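Local coordinates for protein lactaldehyde dehydrogenase (Escherichia coli, PDB 2ILU) that oxidises L-lactaldehyde to L-lactate and glycolaldehyde to glycolate with NAD+, working as a homotetramer in the breakdown of fucose and rhamnose, at residues Thr147-Trp152 and Ala223-Thr228; Thr172-Pro177 and Asn203-Arg208; Asp40-Asp45 and Gly209-Gln214. All coordinates share one frame; numbering follows the deposited sequence.

Contact 1 (Thr147-Trp152 and Ala223-Thr228); sequences TGILPW and AMVSMT. With NDP (NADPH dihydro-nicotinamide-adenine-dinucleotide phosphate), chain D.
With chi1 at -52°, Ile149 holds CG1 beside its backbone N and CG2 anti to it, and the two branches part company: CD1, at the end of the CG1 arm, reaches Val225 CG2 at 3.8 Å, while CG2 leans on the adenosine ribose of the bound NADPH. Met227 starts with CG anti to its own N (chi1 171°), which lays Met227 CG 3.7 Å from Ile149 CB; a bend at the next bond then carries the thioether away, until CE lies 3.8 Å from the cofactor's O5B. Thr147 and Val225 share this face of the sheet, and Ile237 of helix 231-242 packs on Ile149, Val225 and Met227 there. Thr147 OG1 bonds to Leu216 O. On the other face Lys162 NZ is hydrogen-bonded to Ser226 OG and also to Thr228 OG1. The strands run parallel, joined by a ladder in which Thr147 N meets Met224 O, Ser226 N meets Thr147 O, Ile149 N meets Ser226 O at 2.9 Å and Thr228 N meets Ile149 O. As in Rossmann-type folds, the dinucleotide lies where the parallel strands end. There Leu150 O accepts a hydrogen bond, modelled very short, from the ribose hydroxyl O3B, and the Pro151 ring rests against Thr228, CD 3.9 Å from its CB. The Trp152 indole sends NE1 to O5D of the cofactor in a weak bond of 3.1 Å, bent to 130°. An alanine here lacks the indole, is likely to leave O5D without that N-H and would probably open a gap among Thr181, Gln283 and Ile329. A main-chain carbonyl, apolar branches and one weak indole N-H meet the cofactor, suggesting that here backbone path places the ribose more than side-chain charge.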
# COMPACT_ATOMS: atom_id res chain seq x y z
N THR A 147 -7.85 7.32 -25.19
CA THR A 147 -8.84 8.19 -25.76
C THR A 147 -9.95 8.57 -24.79
O THR A 147 -10.28 7.77 -23.92
CB THR A 147 -9.50 7.56 -27.02
OG1 THR A 147 -10.20 6.37 -26.66
CG2 THR A 147 -8.45 7.21 -28.06
N GLY A 148 -10.50 9.76 -24.96
CA GLY A 148 -11.56 10.21 -24.09
C GLY A 148 -12.74 10.69 -24.90
O GLY A 148 -12.59 11.47 -25.85
N ILE A 149 -13.91 10.19 -24.54
CA ILE A 149 -15.16 10.56 -25.18
C ILE A 149 -16.08 11.22 -24.14
O ILE A 149 -16.65 10.50 -23.33
CB ILE A 149 -15.86 9.32 -25.75
CG1 ILE A 149 -14.88 8.53 -26.63
CG2 ILE A 149 -17.07 9.73 -26.53
CD1 ILE A 149 -15.45 7.22 -27.15
N LEU A 150 -16.20 12.54 -24.16
CA LEU A 150 -16.98 13.25 -23.15
C LEU A 150 -18.45 13.56 -23.47
O LEU A 150 -18.81 13.66 -24.63
CB LEU A 150 -16.28 14.56 -22.82
CG LEU A 150 -14.76 14.53 -22.95
CD1 LEU A 150 -14.23 15.93 -22.66
CD2 LEU A 150 -14.16 13.49 -22.00
N PRO A 151 -19.28 13.73 -22.43
CA PRO A 151 -20.71 14.04 -22.52
C PRO A 151 -20.89 15.58 -22.35
O PRO A 151 -19.88 16.27 -22.16
CB PRO A 151 -21.27 13.27 -21.35
CG PRO A 151 -20.25 13.53 -20.31
CD PRO A 151 -18.94 13.33 -21.06
N TRP A 152 -22.11 16.10 -22.41
CA TRP A 152 -22.31 17.55 -22.25
C TRP A 152 -22.33 18.03 -20.78
O TRP A 152 -22.15 19.22 -20.54
CB TRP A 152 -23.60 18.01 -22.94
CG TRP A 152 -24.77 17.16 -22.62
CD1 TRP A 152 -25.20 16.08 -23.32
CD2 TRP A 152 -25.58 17.22 -21.44
NE1 TRP A 152 -26.22 15.45 -22.66
CE2 TRP A 152 -26.48 16.13 -21.50
CE3 TRP A 152 -25.64 18.09 -20.34
CZ2 TRP A 152 -27.43 15.88 -20.49
CZ3 TRP A 152 -26.58 17.84 -19.34
CH2 TRP A 152 -27.46 16.74 -19.43
N ALA A 223 -4.64 1.88 -26.53
CA ALA A 223 -4.50 0.96 -25.42
C ALA A 223 -5.72 0.97 -24.48
O ALA A 223 -6.01 -0.04 -23.83
CB ALA A 223 -3.26 1.28 -24.64
N MET A 224 -6.41 2.10 -24.43
CA MET A 224 -7.59 2.23 -23.60
C MET A 224 -8.50 3.41 -23.97
O MET A 224 -7.99 4.50 -24.20
CB MET A 224 -7.21 2.38 -22.13
CG MET A 224 -8.41 2.69 -21.25
SD MET A 224 -8.10 2.60 -19.51
CE MET A 224 -7.84 4.36 -19.13
N VAL A 225 -9.80 3.16 -24.01
CA VAL A 225 -10.77 4.20 -24.32
C VAL A 225 -11.63 4.55 -23.13
O VAL A 225 -12.34 3.69 -22.61
CB VAL A 225 -11.69 3.80 -25.51
CG1 VAL A 225 -12.42 2.51 -25.19
CG2 VAL A 225 -12.68 4.92 -25.80
N SER A 226 -11.55 5.80 -22.69
CA SER A 226 -12.32 6.25 -21.55
C SER A 226 -13.54 7.07 -21.98
O SER A 226 -13.39 7.97 -22.80
CB SER A 226 -11.43 7.08 -20.62
OG SER A 226 -12.16 7.58 -19.50
N MET A 227 -14.71 6.75 -21.46
CA MET A 227 -15.90 7.49 -21.84
C MET A 227 -16.91 7.71 -20.71
O MET A 227 -17.05 6.86 -19.83
CB MET A 227 -16.59 6.79 -23.02
CG MET A 227 -17.97 7.34 -23.37
SD MET A 227 -19.29 6.53 -22.45
CE MET A 227 -20.67 7.53 -22.83
N THR A 228 -17.59 8.85 -20.74
CA THR A 228 -18.58 9.17 -19.75
C THR A 228 -19.92 9.59 -20.39
O THR A 228 -19.91 10.45 -21.26
CB THR A 228 -18.09 10.30 -18.83
OG1 THR A 228 -16.88 9.88 -18.18
CG2 THR A 228 -19.14 10.63 -17.79
PA NDP D . -24.26 10.00 -24.36
O1A NDP D . -24.44 8.57 -24.03
O2A NDP D . -25.11 10.60 -25.41
O5B NDP D . -22.74 10.13 -24.69
C5B NDP D . -22.20 11.43 -25.00
C4B NDP D . -20.75 11.25 -25.41
O4B NDP D . -20.65 9.86 -25.94
C3B NDP D . -20.48 12.13 -26.59
O3B NDP D . -19.07 12.36 -26.73
C2B NDP D . -21.07 11.30 -27.67
O2B NDP D . -20.96 11.80 -28.97
C1B NDP D . -20.42 9.96 -27.37
N9A NDP D . -21.09 8.83 -28.03
C8A NDP D . -22.45 8.71 -28.28
N7A NDP D . -22.76 7.62 -28.97
C5A NDP D . -21.57 7.01 -29.18
C6A NDP D . -21.24 5.80 -29.86
N6A NDP D . -22.15 5.03 -30.45
N1A NDP D . -19.91 5.46 -29.88
C2A NDP D . -18.96 6.22 -29.29
N3A NDP D . -19.17 7.40 -28.62
C4A NDP D . -20.52 7.75 -28.59
O3 NDP D . -24.37 10.87 -23.01
PN NDP D . -24.79 12.35 -22.59
O1N NDP D . -24.39 13.29 -23.66
O2N NDP D . -24.19 12.55 -21.24
O5D NDP D . -26.40 12.35 -22.38
C5D NDP D . -27.33 11.82 -23.36
C4D NDP D . -27.84 12.92 -24.27
O4D NDP D . -27.43 12.68 -25.65
C3D NDP D . -29.37 13.09 -24.35
O3D NDP D . -29.94 13.71 -23.23
C2D NDP D . -29.53 13.82 -25.68
O2D NDP D . -29.40 15.22 -25.46
C1D NDP D . -28.40 13.22 -26.54
N1N NDP D . -28.87 12.15 -27.52
C2N NDP D . -29.27 12.55 -28.79
C3N NDP D . -29.72 11.64 -29.75
C7N NDP D . -30.15 12.07 -31.15
O7N NDP D . -30.94 13.01 -31.28
N7N NDP D . -29.63 11.38 -32.18
C4N NDP D . -29.77 10.23 -29.40
C5N NDP D . -29.37 9.83 -28.10
C6N NDP D . -28.93 10.76 -27.17
P2B NDP D . -21.97 12.97 -29.46
O1X NDP D . -21.66 14.18 -28.64
O2X NDP D . -21.64 13.07 -30.93
O3X NDP D . -23.36 12.44 -29.23

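Contact 2 (Thr172-Pro177 and Asn203-Arg208); sequences TIVIKP and NLVLGR. With NDP (NADPH dihydro-nicotinamide-adenine-dinucleotide phosphate), chain D.
Leu204 CD1 is the main bump on one face of this strand pair: it fits into the notch between Ile175 CG2, 3.9 Å away, and the Pro177 ring, whose CD is 3.6 Å from it. Leu204 reaches there because its CG stands anti to the backbone N (chi1 -175°). Leu206 CD2 comes at Pro177 CG from beyond, the two side chains crossing at about a right angle; Ile186 of helix 183-195 packs on both leucines, and Ala185 on Leu204 and Pro177. On the opposite face Val174 is straddled: its CG1 meets Val205 CG2 at 3.9 Å, and its CG2 lies over Asn203 CB and ND2. Ala49 and Ala53 of helix 43-62 fill in above these residues, while Asn203 OD1 takes the N-H of Asp12. Between the two layers the strands 172-176 and 202-204 pair in parallel, with Asn203 N on Ile173 O, Ile175 N on Asn203 O and Val205 N on Ile175 O at 2.9 Å, as the two strands of a right-handed beta-alpha-beta crossover through helix 183-195. Lys176 runs its CG along Val205 O, then turns at chi3 (78°) and chi4, curling NZ back to Pro177 O at 2.7 Å. Gly207, whose backbone angles call for glycine, gives its N to a water at 2.6 Å. A largely apolar strand pair thus ends in Lys176, whose positive charge would probably favour the nearby 2'-phosphate of the NADPH, while NZ bonds O3B at 3.0 Å and, weakly, the ester oxygen O2B.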
# COMPACT_ATOMS: atom_id res chain seq x y z
N THR A 172 -0.49 9.35 -23.76
CA THR A 172 -0.87 10.41 -24.66
C THR A 172 -2.37 10.29 -24.86
O THR A 172 -2.87 9.18 -24.75
CB THR A 172 -0.15 10.29 -25.98
OG1 THR A 172 -0.47 9.03 -26.58
CG2 THR A 172 1.35 10.43 -25.77
N ILE A 173 -3.08 11.37 -25.13
CA ILE A 173 -4.51 11.24 -25.24
C ILE A 173 -5.19 11.96 -26.41
O ILE A 173 -4.69 12.97 -26.91
CB ILE A 173 -5.15 11.72 -23.94
CG1 ILE A 173 -6.63 11.37 -23.90
CG2 ILE A 173 -4.99 13.22 -23.83
CD1 ILE A 173 -7.24 11.50 -22.53
N VAL A 174 -6.32 11.41 -26.84
CA VAL A 174 -7.12 11.98 -27.89
C VAL A 174 -8.57 12.13 -27.41
O VAL A 174 -9.28 11.12 -27.30
CB VAL A 174 -7.14 11.12 -29.16
CG1 VAL A 174 -7.89 11.86 -30.25
CG2 VAL A 174 -5.73 10.81 -29.62
N ILE A 175 -8.96 13.35 -27.09
CA ILE A 175 -10.29 13.63 -26.59
C ILE A 175 -11.32 14.09 -27.64
O ILE A 175 -10.98 14.85 -28.55
CB ILE A 175 -10.21 14.72 -25.51
CG1 ILE A 175 -9.70 14.10 -24.21
CG2 ILE A 175 -11.56 15.37 -25.31
CD1 ILE A 175 -9.44 15.12 -23.13
N LYS A 176 -12.54 13.58 -27.53
CA LYS A 176 -13.63 14.02 -28.40
C LYS A 176 -14.70 14.65 -27.53
O LYS A 176 -15.49 13.92 -26.94
CB LYS A 176 -14.28 12.89 -29.20
CG LYS A 176 -15.32 13.44 -30.19
CD LYS A 176 -16.29 12.40 -30.73
CE LYS A 176 -17.37 12.09 -29.72
NZ LYS A 176 -18.11 13.33 -29.36
N PRO A 177 -14.73 15.98 -27.43
CA PRO A 177 -15.75 16.61 -26.59
C PRO A 177 -17.14 16.24 -27.09
O PRO A 177 -17.26 15.60 -28.13
CB PRO A 177 -15.46 18.09 -26.76
CG PRO A 177 -14.99 18.16 -28.17
CD PRO A 177 -14.06 16.97 -28.29
N ASN A 203 -4.50 15.69 -27.90
CA ASN A 203 -5.18 15.95 -29.15
C ASN A 203 -6.69 16.11 -29.00
O ASN A 203 -7.28 15.39 -28.19
CB ASN A 203 -4.90 14.81 -30.13
CG ASN A 203 -3.43 14.63 -30.39
OD1 ASN A 203 -2.83 15.37 -31.17
ND2 ASN A 203 -2.82 13.65 -29.73
N LEU A 204 -7.28 17.03 -29.74
CA LEU A 204 -8.71 17.24 -29.67
C LEU A 204 -9.40 17.04 -31.02
O LEU A 204 -9.04 17.73 -31.98
CB LEU A 204 -9.00 18.66 -29.16
CG LEU A 204 -10.47 19.00 -28.92
CD1 LEU A 204 -10.90 18.43 -27.58
CD2 LEU A 204 -10.64 20.51 -28.93
N VAL A 205 -10.33 16.11 -31.12
CA VAL A 205 -11.01 15.90 -32.39
C VAL A 205 -12.53 16.09 -32.30
O VAL A 205 -13.18 15.45 -31.48
CB VAL A 205 -10.69 14.49 -32.98
CG1 VAL A 205 -9.21 14.40 -33.32
CG2 VAL A 205 -11.08 13.39 -32.00
N LEU A 206 -13.07 16.97 -33.14
CA LEU A 206 -14.49 17.27 -33.14
C LEU A 206 -15.34 16.41 -34.09
O LEU A 206 -14.84 16.02 -35.14
CB LEU A 206 -14.67 18.75 -33.46
CG LEU A 206 -13.83 19.61 -32.52
CD1 LEU A 206 -13.81 21.05 -32.97
CD2 LEU A 206 -14.40 19.48 -31.13
N GLY A 207 -16.58 16.13 -33.71
CA GLY A 207 -17.45 15.31 -34.53
C GLY A 207 -18.50 14.61 -33.70
O GLY A 207 -18.72 14.94 -32.53
N ARG A 208 -19.16 13.63 -34.30
CA ARG A 208 -20.20 12.87 -33.61
C ARG A 208 -19.68 11.57 -32.97
O ARG A 208 -18.64 11.07 -33.40
CB ARG A 208 -21.35 12.57 -34.58
CG ARG A 208 -22.11 13.83 -35.01
CD ARG A 208 -23.21 13.56 -36.03
NE ARG A 208 -22.69 13.09 -37.31
CZ ARG A 208 -22.74 11.82 -37.71
NH1 ARG A 208 -23.31 10.89 -36.94
NH2 ARG A 208 -22.21 11.48 -38.88
PA NDP D . -24.26 10.00 -24.36
O1A NDP D . -24.44 8.57 -24.03
O2A NDP D . -25.11 10.60 -25.41
O5B NDP D . -22.74 10.13 -24.69
C5B NDP D . -22.20 11.43 -25.00
C4B NDP D . -20.75 11.25 -25.41
O4B NDP D . -20.65 9.86 -25.94
C3B NDP D . -20.48 12.13 -26.59
O3B NDP D . -19.07 12.36 -26.73
C2B NDP D . -21.07 11.30 -27.67
O2B NDP D . -20.96 11.80 -28.97
C1B NDP D . -20.42 9.96 -27.37
N9A NDP D . -21.09 8.83 -28.03
C8A NDP D . -22.45 8.71 -28.28
N7A NDP D . -22.76 7.62 -28.97
C5A NDP D . -21.57 7.01 -29.18
C6A NDP D . -21.24 5.80 -29.86
N6A NDP D . -22.15 5.03 -30.45
N1A NDP D . -19.91 5.46 -29.88
C2A NDP D . -18.96 6.22 -29.29
N3A NDP D . -19.17 7.40 -28.62
C4A NDP D . -20.52 7.75 -28.59
O3 NDP D . -24.37 10.87 -23.01
PN NDP D . -24.79 12.35 -22.59
O1N NDP D . -24.39 13.29 -23.66
O2N NDP D . -24.19 12.55 -21.24
O5D NDP D . -26.40 12.35 -22.38
C5D NDP D . -27.33 11.82 -23.36
C4D NDP D . -27.84 12.92 -24.27
O4D NDP D . -27.43 12.68 -25.65
C3D NDP D . -29.37 13.09 -24.35
O3D NDP D . -29.94 13.71 -23.23
C2D NDP D . -29.53 13.82 -25.68
O2D NDP D . -29.40 15.22 -25.46
C1D NDP D . -28.40 13.22 -26.54
N1N NDP D . -28.87 12.15 -27.52
C2N NDP D . -29.27 12.55 -28.79
C3N NDP D . -29.72 11.64 -29.75
C7N NDP D . -30.15 12.07 -31.15
O7N NDP D . -30.94 13.01 -31.28
N7N NDP D . -29.63 11.38 -32.18
C4N NDP D . -29.77 10.23 -29.40
C5N NDP D . -29.37 9.83 -28.10
C6N NDP D . -28.93 10.76 -27.17
P2B NDP D . -21.97 12.97 -29.46
O1X NDP D . -21.66 14.18 -28.64
O2X NDP D . -21.64 13.07 -30.93
O3X NDP D . -23.36 12.44 -29.23
O HOH W 1 -17.08 16.94 -31.31

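Contact 3 (Asp40-Asp45 and Gly209-Gln214); sequences DGQAED and GETVGQ. With NDP (NADPH dihydro-nicotinamide-adenine-dinucleotide phosphate), chain D.
Gly41 lays its backbone against Val212, and just beyond it the two chains come closest at Ala43 CA and Val212 CA, 5.3 Å apart, where the start of helix 43-62 passes the first turn of helix 209-218. The loop before Ala43 is pinned by its own bonds: Gln42, at the N-cap, gives its backbone N to Asp45 OD2 at 2.6 Å in an almost straight line (178°), on the anti lone pair, and Asp45 N returns to Gln42 O. In the other segment Gln214 N bonds Gly209 O at 2.9 Å, a pi-type turn one residue wider than an alpha turn. No direct hydrogen bond crosses; van der Waals contact and one water join the segments. Val212 CG2 presses on the Gly41 peptide, 3.4 Å from its carbonyl C. Thr211 CG2 lies against the end of Gln42, 3.8 Å from OE1, an amide held by NE2 on Asp40 O at 2.8 Å. Helix 209-218 follows strand 202-204 in the nucleotide-binding domain of the aldehyde dehydrogenase fold, and its N-terminal turn faces the cofactor on the side away from Gly41. Thr211 OG1 sits between its backbone N and carbonyl carbon (chi1 49°), which lets it bond to Arg208 O and accept a hydrogen bond from a water that weakly reaches Asp40 OD1. Across the helix, Gly209 N donates to O2X of the NADPH 2'-phosphate, where the helix dipole would probably favour the negative charge. Gly213 C lies 3.7 Å from adenine C2A. Gln214 NE2 reaches adenine N1A at 2.7 Å, and Gln214 OE1 is hydrogen-bonded to Thr240 OG1.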
# COMPACT_ATOMS: atom_id res chain seq x y z
N ASP A 40 -17.81 18.11 -38.85
CA ASP A 40 -18.49 16.83 -38.70
C ASP A 40 -17.46 15.73 -38.94
O ASP A 40 -17.62 14.91 -39.85
CB ASP A 40 -19.64 16.71 -39.70
CG ASP A 40 -20.47 15.45 -39.50
OD1 ASP A 40 -21.10 15.31 -38.43
OD2 ASP A 40 -20.49 14.59 -40.40
N GLY A 41 -16.39 15.79 -38.15
CA GLY A 41 -15.28 14.86 -38.25
C GLY A 41 -15.59 13.41 -38.53
O GLY A 41 -16.65 12.90 -38.19
N GLN A 42 -14.63 12.76 -39.17
CA GLN A 42 -14.77 11.36 -39.51
C GLN A 42 -13.61 10.49 -38.99
O GLN A 42 -12.59 11.04 -38.55
CB GLN A 42 -14.88 11.21 -41.03
CG GLN A 42 -16.04 11.98 -41.65
CD GLN A 42 -17.39 11.44 -41.21
OE1 GLN A 42 -17.68 10.25 -41.39
NE2 GLN A 42 -18.22 12.30 -40.64
N ALA A 43 -13.78 9.18 -39.02
CA ALA A 43 -12.73 8.29 -38.56
C ALA A 43 -11.32 8.76 -38.96
O ALA A 43 -10.46 8.89 -38.08
CB ALA A 43 -12.99 6.88 -39.07
N GLU A 44 -11.09 9.03 -40.25
CA GLU A 44 -9.76 9.46 -40.69
C GLU A 44 -9.18 10.61 -39.85
O GLU A 44 -7.97 10.66 -39.64
CB GLU A 44 -9.80 9.85 -42.17
CG GLU A 44 -10.67 11.04 -42.49
CD GLU A 44 -11.20 11.00 -43.92
OE1 GLU A 44 -10.39 10.78 -44.84
OE2 GLU A 44 -12.43 11.19 -44.11
N ASP A 45 -10.04 11.52 -39.39
CA ASP A 45 -9.60 12.61 -38.54
C ASP A 45 -9.07 12.06 -37.20
O ASP A 45 -7.99 12.45 -36.76
CB ASP A 45 -10.75 13.58 -38.29
CG ASP A 45 -11.27 14.20 -39.56
OD1 ASP A 45 -10.47 14.84 -40.28
OD2 ASP A 45 -12.48 14.06 -39.84
N GLY A 209 -20.40 11.04 -31.98
CA GLY A 209 -19.99 9.81 -31.33
C GLY A 209 -19.96 8.62 -32.26
O GLY A 209 -19.01 7.82 -32.23
N GLU A 210 -20.98 8.50 -33.10
CA GLU A 210 -21.06 7.38 -34.05
C GLU A 210 -19.91 7.38 -35.08
O GLU A 210 -19.60 6.33 -35.63
CB GLU A 210 -22.40 7.40 -34.79
CG GLU A 210 -23.62 7.46 -33.87
CD GLU A 210 -23.72 8.79 -33.13
OE1 GLU A 210 -23.64 9.84 -33.80
OE2 GLU A 210 -23.88 8.78 -31.90
N THR A 211 -19.32 8.54 -35.32
CA THR A 211 -18.23 8.65 -36.27
C THR A 211 -16.84 8.76 -35.60
O THR A 211 -16.08 7.79 -35.60
CB THR A 211 -18.43 9.88 -37.19
OG1 THR A 211 -18.74 11.03 -36.38
CG2 THR A 211 -19.57 9.63 -38.17
N VAL A 212 -16.54 9.92 -35.03
CA VAL A 212 -15.28 10.13 -34.35
C VAL A 212 -15.16 9.31 -33.04
O VAL A 212 -14.05 8.93 -32.66
CB VAL A 212 -15.09 11.63 -34.03
CG1 VAL A 212 -13.77 11.85 -33.30
CG2 VAL A 212 -15.14 12.44 -35.32
N GLY A 213 -16.28 9.04 -32.38
CA GLY A 213 -16.27 8.27 -31.15
C GLY A 213 -15.96 6.81 -31.41
O GLY A 213 -15.13 6.21 -30.73
N GLN A 214 -16.65 6.22 -32.38
CA GLN A 214 -16.40 4.82 -32.70
C GLN A 214 -14.95 4.58 -33.09
O GLN A 214 -14.40 3.52 -32.78
CB GLN A 214 -17.33 4.35 -33.81
CG GLN A 214 -18.73 4.04 -33.32
CD GLN A 214 -18.76 2.88 -32.34
OE1 GLN A 214 -18.42 1.75 -32.69
NE2 GLN A 214 -19.16 3.15 -31.10
PA NDP D . -24.26 10.00 -24.36
O1A NDP D . -24.44 8.57 -24.03
O2A NDP D . -25.11 10.60 -25.41
O5B NDP D . -22.74 10.13 -24.69
C5B NDP D . -22.20 11.43 -25.00
C4B NDP D . -20.75 11.25 -25.41
O4B NDP D . -20.65 9.86 -25.94
C3B NDP D . -20.48 12.13 -26.59
O3B NDP D . -19.07 12.36 -26.73
C2B NDP D . -21.07 11.30 -27.67
O2B NDP D . -20.96 11.80 -28.97
C1B NDP D . -20.42 9.96 -27.37
N9A NDP D . -21.09 8.83 -28.03
C8A NDP D . -22.45 8.71 -28.28
N7A NDP D . -22.76 7.62 -28.97
C5A NDP D . -21.57 7.01 -29.18
C6A NDP D . -21.24 5.80 -29.86
N6A NDP D . -22.15 5.03 -30.45
N1A NDP D . -19.91 5.46 -29.88
C2A NDP D . -18.96 6.22 -29.29
N3A NDP D . -19.17 7.40 -28.62
C4A NDP D . -20.52 7.75 -28.59
O3 NDP D . -24.37 10.87 -23.01
PN NDP D . -24.79 12.35 -22.59
O1N NDP D . -24.39 13.29 -23.66
O2N NDP D . -24.19 12.55 -21.24
O5D NDP D . -26.40 12.35 -22.38
C5D NDP D . -27.33 11.82 -23.36
C4D NDP D . -27.84 12.92 -24.27
O4D NDP D . -27.43 12.68 -25.65
C3D NDP D . -29.37 13.09 -24.35
O3D NDP D . -29.94 13.71 -23.23
C2D NDP D . -29.53 13.82 -25.68
O2D NDP D . -29.40 15.22 -25.46
C1D NDP D . -28.40 13.22 -26.54
N1N NDP D . -28.87 12.15 -27.52
C2N NDP D . -29.27 12.55 -28.79
C3N NDP D . -29.72 11.64 -29.75
C7N NDP D . -30.15 12.07 -31.15
O7N NDP D . -30.94 13.01 -31.28
N7N NDP D . -29.63 11.38 -32.18
C4N NDP D . -29.77 10.23 -29.40
C5N NDP D . -29.37 9.83 -28.10
C6N NDP D . -28.93 10.76 -27.17
P2B NDP D . -21.97 12.97 -29.46
O1X NDP D . -21.66 14.18 -28.64
O2X NDP D . -21.64 13.07 -30.93
O3X NDP D . -23.36 12.44 -29.23
O HOH W 2 -19.11 13.61 -37.06

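How the contacts relate
Contacts 1 and 2 are buried and belong to one sheet: strands 134-149 and 172-176 are neighbours in it, so Gly148 probably bonds Val174 and Lys176 while Leu150 packs on Ile175. Contact 3 lies nearer the surface, its centre about 21 Å from the centre of the chain against about 10 Å for that of contact 1, and joins the loop leading into helix 43-62 to the first turn of helix 209-218. Contact 2 links the pair: Val205 and Lys176 pack on Val212, and Arg208 salt-bridges Asp40. Backbone ladders govern the core contacts; contact 3 relies on van der Waals contact and a bridging water. All three touch NADPH, contact 2 through a lysine.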